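Local coordinates for protein 3-chlorocatechol 1,2-dioxygenase (Rhodococcus opacus, PDB 2BOY) that binds ferric iron and probably catalyses intradiol ring cleavage of catechols such as 3-chlorocatechol in the breakdown of chlorinated aromatics, at residues 47-52 against 75-80; 71-76 against 221-226; 101-106 against 159-164; 118-123 against 149-154; 208-213 against 230-235. All blocks are in the same frame, centred on the assembly; numbering follows the deposited sequence.

The most deeply buried contacts are interactions 1 and 2, which share Q75 and G76 and join loops and helix 47-54 beside the benzhydroxamic acid pocket. Interaction 1 relies on apolar packing and a carboxylate laid against backbone, interaction 2 on hydroxyl, amide and ammonium hydrogen bonds. Interactions 3, 4 and 5 belong to one mixed sheet and are each partly buried, with backbone hydrogen bonds inside and charged residues or water toward the solvent. Interactions 3 and 5 lie about 10 Å apart between centres and share a core in which F105 meets L208 and L103 meets F210. Interaction 4 is antiparallel like interaction 3, whereas 208-213 and 230-235 pair in parallel.

Interaction 1 of 5, residues 47-52 against 75-80. With BHO (benzhydroxamic acid), chain J.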
# COMPACT_ATOMS: atom_id res chain seq x y z
N TRP A 47 8.25 -0.75 3.91
CA TRP A 47 7.81 -0.22 2.60
C TRP A 47 8.85 -0.37 1.49
O TRP A 47 8.53 -0.86 0.42
CB TRP A 47 7.28 1.23 2.72
CG TRP A 47 5.88 1.18 3.25
CD1 TRP A 47 5.45 1.55 4.49
CD2 TRP A 47 4.76 0.64 2.57
NE1 TRP A 47 4.11 1.30 4.61
CE2 TRP A 47 3.65 0.74 3.44
CE3 TRP A 47 4.57 0.09 1.29
CZ2 TRP A 47 2.37 0.29 3.09
CZ3 TRP A 47 3.29 -0.35 0.93
CH2 TRP A 47 2.21 -0.24 1.83
N PRO A 48 10.11 0.02 1.70
CA PRO A 48 11.11 -0.18 0.64
C PRO A 48 11.26 -1.66 0.23
O PRO A 48 11.30 -1.92 -0.98
CB PRO A 48 12.39 0.41 1.22
CG PRO A 48 11.93 1.39 2.32
CD PRO A 48 10.65 0.77 2.86
N LEU A 49 11.29 -2.59 1.19
CA LEU A 49 11.39 -4.00 0.84
C LEU A 49 10.18 -4.45 0.02
O LEU A 49 10.34 -5.04 -1.05
CB LEU A 49 11.54 -4.85 2.12
CG LEU A 49 11.48 -6.38 1.95
CD1 LEU A 49 12.61 -6.93 1.05
CD2 LEU A 49 11.57 -6.99 3.36
N PHE A 50 8.97 -4.19 0.52
CA PHE A 50 7.77 -4.64 -0.17
C PHE A 50 7.72 -4.09 -1.59
O PHE A 50 7.49 -4.83 -2.56
CB PHE A 50 6.53 -4.16 0.60
CG PHE A 50 5.24 -4.43 -0.11
CD1 PHE A 50 4.44 -3.38 -0.54
CD2 PHE A 50 4.86 -5.72 -0.41
CE1 PHE A 50 3.23 -3.64 -1.20
CE2 PHE A 50 3.67 -5.98 -1.11
CZ PHE A 50 2.87 -4.92 -1.49
N LEU A 51 7.91 -2.77 -1.70
CA LEU A 51 7.81 -2.14 -3.01
C LEU A 51 8.92 -2.65 -3.94
O LEU A 51 8.65 -2.92 -5.12
CB LEU A 51 7.90 -0.62 -2.88
CG LEU A 51 6.72 -0.06 -2.04
CD1 LEU A 51 6.97 1.43 -1.75
CD2 LEU A 51 5.38 -0.30 -2.73
N ASP A 52 10.14 -2.76 -3.40
CA ASP A 52 11.27 -3.21 -4.20
C ASP A 52 11.12 -4.66 -4.65
O ASP A 52 11.57 -4.98 -5.77
CB ASP A 52 12.60 -3.04 -3.47
CG ASP A 52 13.07 -1.59 -3.46
OD1 ASP A 52 12.39 -0.70 -4.04
OD2 ASP A 52 14.10 -1.26 -2.85
N GLN A 75 17.93 -1.67 -7.96
CA GLN A 75 18.87 -1.50 -6.85
C GLN A 75 18.52 -2.43 -5.66
O GLN A 75 19.40 -2.95 -4.97
CB GLN A 75 18.81 -0.05 -6.35
CG GLN A 75 19.87 0.23 -5.25
CD GLN A 75 19.93 1.66 -4.82
OE1 GLN A 75 19.77 1.96 -3.63
NE2 GLN A 75 20.14 2.56 -5.77
N GLY A 76 17.22 -2.57 -5.39
CA GLY A 76 16.78 -3.25 -4.17
C GLY A 76 17.01 -2.35 -2.94
O GLY A 76 17.51 -1.21 -3.05
N PRO A 77 16.62 -2.83 -1.77
CA PRO A 77 16.57 -1.98 -0.56
C PRO A 77 17.76 -2.08 0.37
O PRO A 77 17.72 -1.45 1.45
CB PRO A 77 15.31 -2.53 0.17
CG PRO A 77 15.42 -4.01 -0.08
CD PRO A 77 15.97 -4.15 -1.54
N TYR A 78 18.79 -2.82 -0.01
CA TYR A 78 19.88 -3.10 0.91
C TYR A 78 21.21 -2.43 0.60
O TYR A 78 22.23 -2.83 1.19
CB TYR A 78 20.11 -4.63 1.02
CG TYR A 78 18.91 -5.36 1.60
CD1 TYR A 78 17.96 -4.71 2.40
CD2 TYR A 78 18.76 -6.72 1.36
CE1 TYR A 78 16.86 -5.44 2.94
CE2 TYR A 78 17.68 -7.43 1.88
CZ TYR A 78 16.75 -6.80 2.67
OH TYR A 78 15.71 -7.59 3.15
N PHE A 79 21.22 -1.42 -0.27
CA PHE A 79 22.46 -0.67 -0.46
C PHE A 79 22.74 0.12 0.80
O PHE A 79 21.80 0.65 1.40
CB PHE A 79 22.32 0.35 -1.61
CG PHE A 79 23.51 1.26 -1.77
CD1 PHE A 79 24.76 0.74 -2.13
CD2 PHE A 79 23.38 2.65 -1.57
CE1 PHE A 79 25.86 1.58 -2.27
CE2 PHE A 79 24.50 3.52 -1.72
CZ PHE A 79 25.73 2.99 -2.06
N ILE A 80 24.03 0.23 1.17
CA ILE A 80 24.47 1.09 2.26
C ILE A 80 25.68 1.92 1.81
O ILE A 80 26.74 1.36 1.40
CB ILE A 80 24.84 0.23 3.53
CG1 ILE A 80 23.64 -0.66 3.99
CG2 ILE A 80 25.36 1.15 4.64
CD1 ILE A 80 22.52 0.06 4.85
C1 BHO J . 16.68 -7.35 -3.07
C2 BHO J . 15.72 -6.85 -4.08
C3 BHO J . 14.37 -6.78 -3.74
C4 BHO J . 13.96 -7.20 -2.46
C5 BHO J . 14.87 -7.67 -1.53
C6 BHO J . 16.23 -7.76 -1.82
C BHO J . 18.13 -7.42 -3.43
O1 BHO J . 18.38 -7.57 -4.58
N BHO J . 19.15 -7.38 -2.60
O2 BHO J . 19.28 -6.53 -1.70
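L49 and Y78 cross obliquely, the leucine methyl CD1 lying 3.8 Å from the phenolic OH of Y78. CG of L49 is anti to its backbone N (chi1 173°). The same CD1 lies 3.5 Å from C5 of the bound benzhydroxamic acid. P77 fills the middle of the contact: its CB faces CB of P48 at 4.3 Å, while its CD lies 3.6 Å from the ligand's C1. A compact, rigid proline suits a place between a helix and an aromatic ligand. Its CG also stands over one face of the Y78 ring, displaced toward the rim. Here helix 47-54, from the N-terminal region of the intradiol dioxygenase family, meets the loop before strand 102-110, and the two together line part of the active-site pocket next to the iron. D52 turns its carboxylate toward the loop, with D52 OD2 3.1 Å from G76 C; its other oxygen, OD1, is hydrogen-bonded to Y31 of the second subunit. G76 has positive phi (74°), and a CB there would run into the ligand's C2. Y78 brings CD2 to 3.1 Å from the ligand's O2, and its hydroxyl is hydrogen-bonded to Y167.

Interaction 2 of 5, residues 71-76 against 221-226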
# COMPACT_ATOMS: atom_id res chain seq x y z
N GLN A 71 23.48 -3.52 -19.70
CA GLN A 71 22.22 -3.85 -19.08
C GLN A 71 22.16 -3.47 -17.60
O GLN A 71 23.13 -3.65 -16.88
CB GLN A 71 21.91 -5.34 -19.26
CG GLN A 71 20.47 -5.74 -18.76
CD GLN A 71 19.32 -4.98 -19.46
OE1 GLN A 71 19.01 -3.84 -19.12
NE2 GLN A 71 18.66 -5.65 -20.42
N SER A 72 21.01 -2.96 -17.17
CA SER A 72 20.85 -2.42 -15.81
C SER A 72 19.89 -3.32 -15.06
O SER A 72 19.22 -4.15 -15.69
CB SER A 72 20.24 -1.01 -15.87
OG SER A 72 19.08 -1.05 -16.68
N SER A 73 19.76 -3.11 -13.74
CA SER A 73 18.75 -3.83 -12.96
C SER A 73 18.29 -3.05 -11.74
O SER A 73 18.78 -1.94 -11.50
CB SER A 73 19.24 -5.23 -12.57
OG SER A 73 18.13 -6.00 -12.10
N ILE A 74 17.36 -3.62 -10.95
CA ILE A 74 16.90 -2.91 -9.76
C ILE A 74 18.04 -2.70 -8.79
O ILE A 74 19.00 -3.48 -8.76
CB ILE A 74 15.71 -3.60 -9.05
CG1 ILE A 74 16.16 -4.95 -8.42
CG2 ILE A 74 14.51 -3.85 -10.02
CD1 ILE A 74 15.08 -5.58 -7.55
N GLN A 75 17.93 -1.67 -7.96
CA GLN A 75 18.87 -1.50 -6.85
C GLN A 75 18.52 -2.43 -5.66
O GLN A 75 19.40 -2.95 -4.97
CB GLN A 75 18.81 -0.05 -6.35
CG GLN A 75 19.87 0.23 -5.25
CD GLN A 75 19.93 1.66 -4.82
OE1 GLN A 75 19.77 1.96 -3.63
NE2 GLN A 75 20.14 2.56 -5.77
N GLY A 76 17.22 -2.57 -5.39
CA GLY A 76 16.78 -3.25 -4.17
C GLY A 76 17.01 -2.35 -2.94
O GLY A 76 17.51 -1.21 -3.05
N ALA A 221 11.70 -11.20 -7.06
CA ALA A 221 11.71 -9.78 -7.44
C ALA A 221 11.62 -9.52 -8.96
O ALA A 221 11.57 -8.37 -9.37
CB ALA A 221 12.98 -9.10 -6.86
N ASN A 222 11.64 -10.58 -9.77
CA ASN A 222 11.51 -10.42 -11.24
C ASN A 222 12.56 -9.51 -11.86
O ASN A 222 12.27 -8.76 -12.82
CB ASN A 222 10.11 -9.93 -11.63
CG ASN A 222 9.09 -11.01 -11.53
OD1 ASN A 222 8.15 -10.95 -10.72
ND2 ASN A 222 9.25 -12.05 -12.35
N ALA A 223 13.77 -9.58 -11.32
CA ALA A 223 14.82 -8.64 -11.74
C ALA A 223 15.95 -9.31 -12.53
O ALA A 223 16.99 -8.67 -12.78
CB ALA A 223 15.40 -7.92 -10.48
N VAL A 224 15.78 -10.58 -12.94
CA VAL A 224 16.82 -11.23 -13.71
C VAL A 224 16.64 -10.82 -15.18
O VAL A 224 15.52 -10.78 -15.69
CB VAL A 224 16.82 -12.76 -13.58
CG1 VAL A 224 17.78 -13.45 -14.59
CG2 VAL A 224 17.15 -13.19 -12.14
N LYS A 225 17.75 -10.48 -15.82
CA LYS A 225 17.77 -10.26 -17.28
C LYS A 225 18.90 -11.12 -17.88
O LYS A 225 19.93 -11.40 -17.22
CB LYS A 225 17.92 -8.76 -17.62
CG LYS A 225 16.88 -7.83 -16.94
CD LYS A 225 17.14 -6.39 -17.32
CE LYS A 225 16.27 -5.34 -16.57
NZ LYS A 225 16.73 -3.97 -17.00
N PRO A 226 18.70 -11.59 -19.11
CA PRO A 226 19.61 -12.57 -19.69
C PRO A 226 21.02 -12.02 -19.87
O PRO A 226 21.94 -12.82 -19.84
CB PRO A 226 18.98 -12.92 -21.04
CG PRO A 226 18.02 -11.79 -21.37
CD PRO A 226 17.59 -11.20 -20.03
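K225 and Q71 cross at about a right angle, and the lysine ammonium donates to two oxygens of the opposite loop. NZ meets the carbonyl O of S72 at 2.8 Å and OE1 of Q71 at 3.1 Å, approaching both from above the carbonyl planes. The long, extended lysine chain suits this reach, and a salt bridge to E60 gives NZ a third partner. OE1 of Q71 is gripped twice, since the backbone N of S72 meets it on a lone pair at 2.9 Å; NE2 goes to E227. S73, with OG anti to its backbone N (chi1 -166°), donates to the carbonyl O of A223 at 3.0 Å, on an in-plane lone pair; the Y209 hydroxyl adds a weak hydrogen bond to that oxygen. I74, a residue of the benzhydroxamic acid pocket, lays CG1 3.7 Å from CB of A223, where small alanine allows close approach. The loops run antiparallel between helix 56-64, which supplies E60, and strand 204-210, whose T205 shares backbone hydrogen bonds with S73.

Interaction 3 of 5, residues 101-106 against 159-164; sequences DTLIFR and LRTIVP
L103 holds CG anti to its backbone N (chi1 176°), and T161 does the same with OG1 (chi1 -177°), the threonine methyl lying between N and the carbonyl carbon. The side chains lie side by side, pointing the same way, with CD2 of L103 4.0 Å from CG2 of T161. OG1 of T161 is hydrogen-bonded to OE1 of Q126. I104 and R160 meet on the other face, CD1 of I104 3.8 Å from CG of R160: the aliphatic stem packs, the charged end reaches outward. There a water accepts from R160 NE, donates to the carbonyl O of T161 and is hydrogen-bonded to T102 OG1. The strands pair antiparallel, L103 and T161 exchanging two backbone hydrogen bonds and F105 and L159 two more. Past the strand end, V163 N donates to D101 O at 2.9 Å, and V163 CG2 packs 4.0 Å from CB of L103. Strand 241-250 flanks the other edge of strand 102-110, L103 and F105 pack on strand 204-210, and L159 meets W194 of strand 187-197.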
# COMPACT_ATOMS: atom_id res chain seq x y z
N ASP A 101 32.62 -20.68 -1.47
CA ASP A 101 33.54 -20.90 -2.57
C ASP A 101 34.16 -19.56 -2.97
O ASP A 101 33.42 -18.59 -3.12
CB ASP A 101 32.76 -21.48 -3.76
CG ASP A 101 32.09 -22.83 -3.44
OD1 ASP A 101 32.70 -23.64 -2.73
OD2 ASP A 101 30.96 -23.14 -3.86
N THR A 102 35.48 -19.53 -3.14
CA THR A 102 36.20 -18.32 -3.58
C THR A 102 35.81 -17.98 -5.00
O THR A 102 35.72 -18.87 -5.85
CB THR A 102 37.72 -18.54 -3.50
OG1 THR A 102 38.09 -18.61 -2.12
CG2 THR A 102 38.47 -17.29 -3.99
N LEU A 103 35.57 -16.70 -5.25
CA LEU A 103 35.22 -16.23 -6.56
C LEU A 103 36.21 -15.16 -6.97
O LEU A 103 36.41 -14.18 -6.21
CB LEU A 103 33.80 -15.60 -6.57
CG LEU A 103 33.40 -14.99 -7.93
CD1 LEU A 103 33.35 -16.06 -9.05
CD2 LEU A 103 32.05 -14.21 -7.83
N ILE A 104 36.80 -15.30 -8.16
CA ILE A 104 37.66 -14.24 -8.71
C ILE A 104 36.90 -13.62 -9.84
O ILE A 104 36.54 -14.29 -10.84
CB ILE A 104 39.04 -14.77 -9.18
CG1 ILE A 104 39.73 -15.56 -8.04
CG2 ILE A 104 39.90 -13.64 -9.72
CD1 ILE A 104 39.96 -14.79 -6.73
N PHE A 105 36.64 -12.32 -9.69
CA PHE A 105 35.80 -11.59 -10.65
C PHE A 105 36.68 -10.61 -11.44
O PHE A 105 37.35 -9.77 -10.84
CB PHE A 105 34.64 -10.88 -9.92
CG PHE A 105 33.71 -10.12 -10.85
CD1 PHE A 105 34.13 -8.94 -11.46
CD2 PHE A 105 32.42 -10.59 -11.10
CE1 PHE A 105 33.29 -8.21 -12.34
CE2 PHE A 105 31.54 -9.87 -11.95
CZ PHE A 105 32.01 -8.68 -12.60
N ARG A 106 36.75 -10.80 -12.76
CA ARG A 106 37.58 -9.94 -13.61
C ARG A 106 36.63 -9.00 -14.33
O ARG A 106 35.82 -9.43 -15.19
CB ARG A 106 38.36 -10.79 -14.63
CG ARG A 106 39.33 -11.77 -13.95
CD ARG A 106 40.09 -12.71 -14.93
NE ARG A 106 40.84 -13.77 -14.19
CZ ARG A 106 41.89 -13.51 -13.44
NH1 ARG A 106 42.29 -12.25 -13.36
NH2 ARG A 106 42.55 -14.48 -12.80
N LEU A 159 38.69 -8.71 -8.68
CA LEU A 159 38.10 -8.63 -7.33
C LEU A 159 37.97 -10.04 -6.76
O LEU A 159 37.43 -10.93 -7.43
CB LEU A 159 36.73 -7.93 -7.40
CG LEU A 159 35.89 -7.83 -6.09
CD1 LEU A 159 36.63 -7.00 -5.06
CD2 LEU A 159 34.52 -7.24 -6.37
N ARG A 160 38.48 -10.23 -5.53
CA ARG A 160 38.29 -11.50 -4.85
C ARG A 160 37.13 -11.44 -3.84
O ARG A 160 37.05 -10.55 -2.99
CB ARG A 160 39.57 -11.94 -4.12
CG ARG A 160 39.41 -13.20 -3.29
CD ARG A 160 40.71 -13.79 -2.72
NE ARG A 160 40.50 -14.21 -1.32
CZ ARG A 160 41.20 -13.76 -0.27
NH1 ARG A 160 42.20 -12.89 -0.45
NH2 ARG A 160 40.93 -14.18 0.97
N THR A 161 36.25 -12.42 -3.91
CA THR A 161 35.16 -12.49 -2.98
C THR A 161 34.77 -13.95 -2.82
O THR A 161 35.59 -14.85 -3.06
CB THR A 161 34.03 -11.54 -3.45
OG1 THR A 161 32.99 -11.54 -2.51
CG2 THR A 161 33.39 -11.99 -4.79
N ILE A 162 33.56 -14.19 -2.33
CA ILE A 162 33.02 -15.53 -2.19
C ILE A 162 31.72 -15.54 -2.98
O ILE A 162 31.14 -14.48 -3.17
CB ILE A 162 32.88 -15.82 -0.66
CG1 ILE A 162 34.18 -16.52 -0.19
CG2 ILE A 162 31.66 -16.64 -0.32
CD1 ILE A 162 34.55 -16.24 1.26
N VAL A 163 31.33 -16.69 -3.53
CA VAL A 163 30.03 -16.79 -4.22
C VAL A 163 28.90 -16.58 -3.23
O VAL A 163 28.81 -17.34 -2.25
CB VAL A 163 29.87 -18.14 -4.98
CG1 VAL A 163 28.56 -18.18 -5.75
CG2 VAL A 163 31.04 -18.36 -5.94
N PRO A 164 28.03 -15.56 -3.44
CA PRO A 164 26.94 -15.33 -2.51
C PRO A 164 25.93 -16.47 -2.62
O PRO A 164 25.80 -17.06 -3.69
CB PRO A 164 26.28 -14.00 -3.01
CG PRO A 164 26.60 -13.98 -4.53
CD PRO A 164 28.00 -14.66 -4.62
O HOH W 1 29.76 -19.79 -1.81
O HOH W 2 37.67 -15.54 -1.15

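Interaction 4 of 5, residues 118-123 against 149-154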
# COMPACT_ATOMS: atom_id res chain seq x y z
N ALA A 118 39.06 4.50 -17.49
CA ALA A 118 39.84 4.45 -16.25
C ALA A 118 39.18 5.26 -15.13
O ALA A 118 38.43 6.19 -15.40
CB ALA A 118 41.28 4.98 -16.52
N ASP A 119 39.46 4.91 -13.88
CA ASP A 119 38.98 5.63 -12.71
C ASP A 119 37.45 5.64 -12.60
O ASP A 119 36.87 6.59 -12.08
CB ASP A 119 39.52 7.07 -12.73
CG ASP A 119 41.04 7.10 -12.59
OD1 ASP A 119 41.55 6.52 -11.61
OD2 ASP A 119 41.80 7.64 -13.43
N VAL A 120 36.80 4.62 -13.15
CA VAL A 120 35.38 4.41 -12.88
C VAL A 120 35.30 3.90 -11.45
O VAL A 120 36.13 3.07 -11.05
CB VAL A 120 34.77 3.37 -13.87
CG1 VAL A 120 33.31 3.05 -13.53
CG2 VAL A 120 34.88 3.90 -15.32
N LEU A 121 34.34 4.43 -10.69
CA LEU A 121 34.18 4.01 -9.30
C LEU A 121 33.04 3.01 -9.29
O LEU A 121 31.99 3.25 -9.91
CB LEU A 121 33.85 5.20 -8.37
CG LEU A 121 34.89 6.24 -7.89
CD1 LEU A 121 36.21 6.30 -8.66
CD2 LEU A 121 34.28 7.65 -7.81
N LEU A 122 33.27 1.87 -8.64
CA LEU A 122 32.23 0.83 -8.54
C LEU A 122 31.99 0.52 -7.08
O LEU A 122 32.95 0.30 -6.33
CB LEU A 122 32.62 -0.47 -9.28
CG LEU A 122 32.83 -0.45 -10.80
CD1 LEU A 122 34.29 -0.12 -11.10
CD2 LEU A 122 32.43 -1.74 -11.43
N ASP A 123 30.72 0.56 -6.67
CA ASP A 123 30.30 0.20 -5.34
C ASP A 123 29.70 -1.19 -5.50
O ASP A 123 28.75 -1.34 -6.26
CB ASP A 123 29.21 1.17 -4.90
CG ASP A 123 29.42 1.70 -3.50
OD1 ASP A 123 29.27 2.90 -3.28
OD2 ASP A 123 29.72 0.98 -2.54
N ILE A 149 35.75 -0.04 -5.46
CA ILE A 149 36.96 -0.22 -6.26
C ILE A 149 36.94 0.74 -7.44
O ILE A 149 35.92 1.43 -7.69
CB ILE A 149 37.01 -1.65 -6.76
CG1 ILE A 149 35.68 -1.97 -7.41
CG2 ILE A 149 37.22 -2.62 -5.59
CD1 ILE A 149 35.69 -3.15 -8.31
N ARG A 150 38.07 0.81 -8.14
CA ARG A 150 38.23 1.73 -9.27
C ARG A 150 38.78 0.92 -10.42
O ARG A 150 39.61 0.04 -10.18
CB ARG A 150 39.28 2.80 -8.93
CG ARG A 150 38.86 3.86 -7.92
CD ARG A 150 40.06 4.71 -7.50
NE ARG A 150 39.78 6.15 -7.37
CZ ARG A 150 39.91 7.03 -8.35
NH1 ARG A 150 40.26 6.64 -9.57
NH2 ARG A 150 39.67 8.32 -8.12
N THR A 151 38.38 1.21 -11.67
CA THR A 151 39.07 0.61 -12.81
C THR A 151 40.45 1.24 -12.93
O THR A 151 40.63 2.44 -12.56
CB THR A 151 38.33 0.81 -14.14
OG1 THR A 151 38.07 2.22 -14.37
CG2 THR A 151 36.94 0.11 -14.09
N ASP A 152 41.38 0.46 -13.48
CA ASP A 152 42.76 0.92 -13.68
C ASP A 152 42.87 1.64 -15.02
O ASP A 152 41.83 1.94 -15.65
CB ASP A 152 43.74 -0.27 -13.55
CG ASP A 152 43.56 -1.34 -14.61
OD1 ASP A 152 42.98 -1.10 -15.74
OD2 ASP A 152 43.98 -2.52 -14.40
N GLU A 153 44.09 1.92 -15.48
CA GLU A 153 44.33 2.57 -16.80
C GLU A 153 43.76 1.80 -17.97
O GLU A 153 43.53 2.35 -19.06
CB GLU A 153 45.84 2.67 -17.05
CG GLU A 153 46.48 3.71 -16.18
CD GLU A 153 47.94 3.95 -16.58
OE1 GLU A 153 48.53 3.25 -17.48
OE2 GLU A 153 48.47 4.87 -15.98
N ASN A 154 43.60 0.51 -17.79
CA ASN A 154 43.04 -0.29 -18.86
C ASN A 154 41.56 -0.53 -18.71
O ASN A 154 41.01 -1.33 -19.44
CB ASN A 154 43.79 -1.62 -18.97
CG ASN A 154 45.27 -1.42 -19.26
OD1 ASN A 154 45.64 -0.58 -20.08
ND2 ASN A 154 46.12 -2.18 -18.57
O HOH W 3 42.64 4.26 -11.86
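L122 and I149 form a hydrogen-bonded pair where strands 121-125 and 146-150 run antiparallel in the beta sheet of the intradiol dioxygenase fold. CB of L122 lies 3.9 Å from CG1 of I149, both residues buried beside F157. Threonine suits position 151 because it serves both chemistries: T151 OG1 stands between its own backbone N and carbonyl carbon (T151 chi1 55°) and takes the N-H of V120, while CG2 packs on V120 CB. The same hydroxyl is hydrogen-bonded to the carbonyl O of L117. On the opposite face the R150 chain bends about its CG-CD bond (chi3 139°), which sets NE; NH1 then meets D119 in a salt bridge whose modelled 2.4 Å between OD1 and NH1 is doubtfully short, with carboxylate and guanidinium planes 79° apart. L121 lies beside R150, its methyl CD1 against the flat face of the guanidinium, but a second conformer of L121 makes this stacking doubtful as a fixed feature. At the far end CB of A118 lies 3.2 Å from the carbonyl O of D152.

Interaction 5 of 5, residues 208-213 against 230-235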
# COMPACT_ATOMS: atom_id res chain seq x y z
N LEU A 208 24.54 -8.92 -11.09
CA LEU A 208 24.98 -10.04 -11.94
C LEU A 208 24.66 -11.34 -11.20
O LEU A 208 24.84 -11.41 -10.01
CB LEU A 208 26.50 -9.94 -12.21
CG LEU A 208 26.87 -8.66 -12.99
CD1 LEU A 208 28.37 -8.43 -13.06
CD2 LEU A 208 26.25 -8.68 -14.40
N TYR A 209 24.15 -12.32 -11.93
CA TYR A 209 23.65 -13.59 -11.40
C TYR A 209 24.54 -14.71 -11.93
O TYR A 209 25.41 -14.46 -12.75
CB TYR A 209 22.24 -13.81 -11.92
CG TYR A 209 21.29 -12.67 -11.59
CD1 TYR A 209 21.06 -11.65 -12.50
CD2 TYR A 209 20.63 -12.64 -10.35
CE1 TYR A 209 20.21 -10.60 -12.19
CE2 TYR A 209 19.77 -11.58 -10.03
CZ TYR A 209 19.57 -10.58 -10.96
OH TYR A 209 18.71 -9.55 -10.66
N PHE A 210 24.36 -15.93 -11.44
CA PHE A 210 25.24 -17.07 -11.80
C PHE A 210 24.41 -18.07 -12.60
O PHE A 210 23.37 -18.52 -12.11
CB PHE A 210 25.81 -17.65 -10.52
CG PHE A 210 26.62 -16.67 -9.74
CD1 PHE A 210 26.04 -15.93 -8.71
CD2 PHE A 210 27.94 -16.41 -10.10
CE1 PHE A 210 26.78 -15.00 -8.05
CE2 PHE A 210 28.68 -15.47 -9.42
CZ PHE A 210 28.10 -14.76 -8.39
N GLU A 211 24.83 -18.31 -13.85
CA GLU A 211 24.15 -19.17 -14.84
C GLU A 211 23.52 -20.41 -14.24
O GLU A 211 22.37 -20.75 -14.48
CB GLU A 211 25.22 -19.69 -15.80
CG GLU A 211 24.94 -19.36 -17.23
CD GLU A 211 26.20 -19.43 -18.05
OE1 GLU A 211 27.10 -20.23 -17.71
OE2 GLU A 211 26.27 -18.67 -19.03
N ASN A 212 24.32 -21.09 -13.43
CA ASN A 212 23.98 -22.41 -12.93
C ASN A 212 23.11 -22.36 -11.67
O ASN A 212 22.74 -23.40 -11.13
CB ASN A 212 25.31 -23.12 -12.66
CG ASN A 212 26.54 -22.26 -13.10
OD1 ASN A 212 27.50 -22.79 -13.69
ND2 ASN A 212 26.50 -20.94 -12.83
N GLY A 213 22.76 -21.15 -11.22
CA GLY A 213 22.22 -20.98 -9.88
C GLY A 213 20.74 -21.27 -9.79
O GLY A 213 20.00 -21.13 -10.76
N LEU A 230 26.15 -14.72 -15.43
CA LEU A 230 27.58 -14.98 -15.54
C LEU A 230 27.84 -16.46 -15.68
O LEU A 230 27.08 -17.27 -15.13
CB LEU A 230 28.30 -14.54 -14.27
CG LEU A 230 28.23 -13.06 -13.86
CD1 LEU A 230 28.86 -12.88 -12.48
CD2 LEU A 230 28.90 -12.15 -14.89
N SER A 231 28.90 -16.80 -16.40
CA SER A 231 29.43 -18.17 -16.43
C SER A 231 30.64 -18.26 -15.52
O SER A 231 31.48 -17.37 -15.49
CB SER A 231 29.82 -18.56 -17.86
OG SER A 231 30.83 -17.71 -18.35
N LEU A 232 30.72 -19.36 -14.79
CA LEU A 232 31.79 -19.63 -13.84
C LEU A 232 32.71 -20.73 -14.40
O LEU A 232 32.21 -21.76 -14.90
CB LEU A 232 31.16 -20.17 -12.57
CG LEU A 232 31.05 -19.32 -11.31
CD1 LEU A 232 31.07 -17.82 -11.61
CD2 LEU A 232 29.86 -19.76 -10.45
N ASP A 233 34.02 -20.50 -14.31
CA ASP A 233 35.00 -21.54 -14.61
C ASP A 233 35.61 -22.05 -13.31
O ASP A 233 36.04 -21.27 -12.47
CB ASP A 233 36.10 -21.00 -15.52
CG ASP A 233 35.59 -20.66 -16.92
OD1 ASP A 233 34.56 -21.26 -17.34
OD2 ASP A 233 36.15 -19.83 -17.68
N LYS A 234 35.64 -23.36 -13.14
CA LYS A 234 36.23 -23.95 -11.95
C LYS A 234 37.74 -24.08 -12.15
O LYS A 234 38.18 -24.73 -13.09
CB LYS A 234 35.62 -25.32 -11.68
CG LYS A 234 35.85 -25.84 -10.27
CD LYS A 234 35.17 -27.19 -10.08
CE LYS A 234 35.48 -27.73 -8.70
NZ LYS A 234 35.69 -29.22 -8.70
N ILE A 235 38.51 -23.45 -11.27
CA ILE A 235 39.98 -23.49 -11.32
C ILE A 235 40.53 -24.33 -10.18
O ILE A 235 40.36 -23.98 -9.01
CB ILE A 235 40.58 -22.07 -11.24
CG1 ILE A 235 40.02 -21.12 -12.33
CG2 ILE A 235 42.14 -22.12 -11.22
CD1 ILE A 235 39.99 -21.67 -13.75
O HOH W 4 28.75 -21.37 -15.70
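L230 is wedged against L208 and F210 on the packed side of the contact. L208 and L230 cross at about a right angle, with CB of L208 3.8 Å from CD1 of L230; F210 lies alongside L230, pointing the same way, its CE2 4.0 Å from the same methyl. L232 brings CD1 to the edge of the F210 ring, 3.8 Å from CD2. Leucine suits this side because its methyls pack against the F210 ring and against F105 and L103 of strand 102-110. The backbones form a parallel bridge, F210 with L230: L230 N donates to Y209 O, and E211 N to L230 O, each at 2.8 Å. Strand 204-210 ends in a type I beta turn from F210 to G213, closed by the G213 N-H on F210 O, which carries E211 and N212 outward. On this solvent side the E211 carboxylate comes beside S231, OE1 3.2 Å from its CB. A bridging water donates to E211 OE1 and N212 OD1 and accepts from L232 N at 3.0 Å.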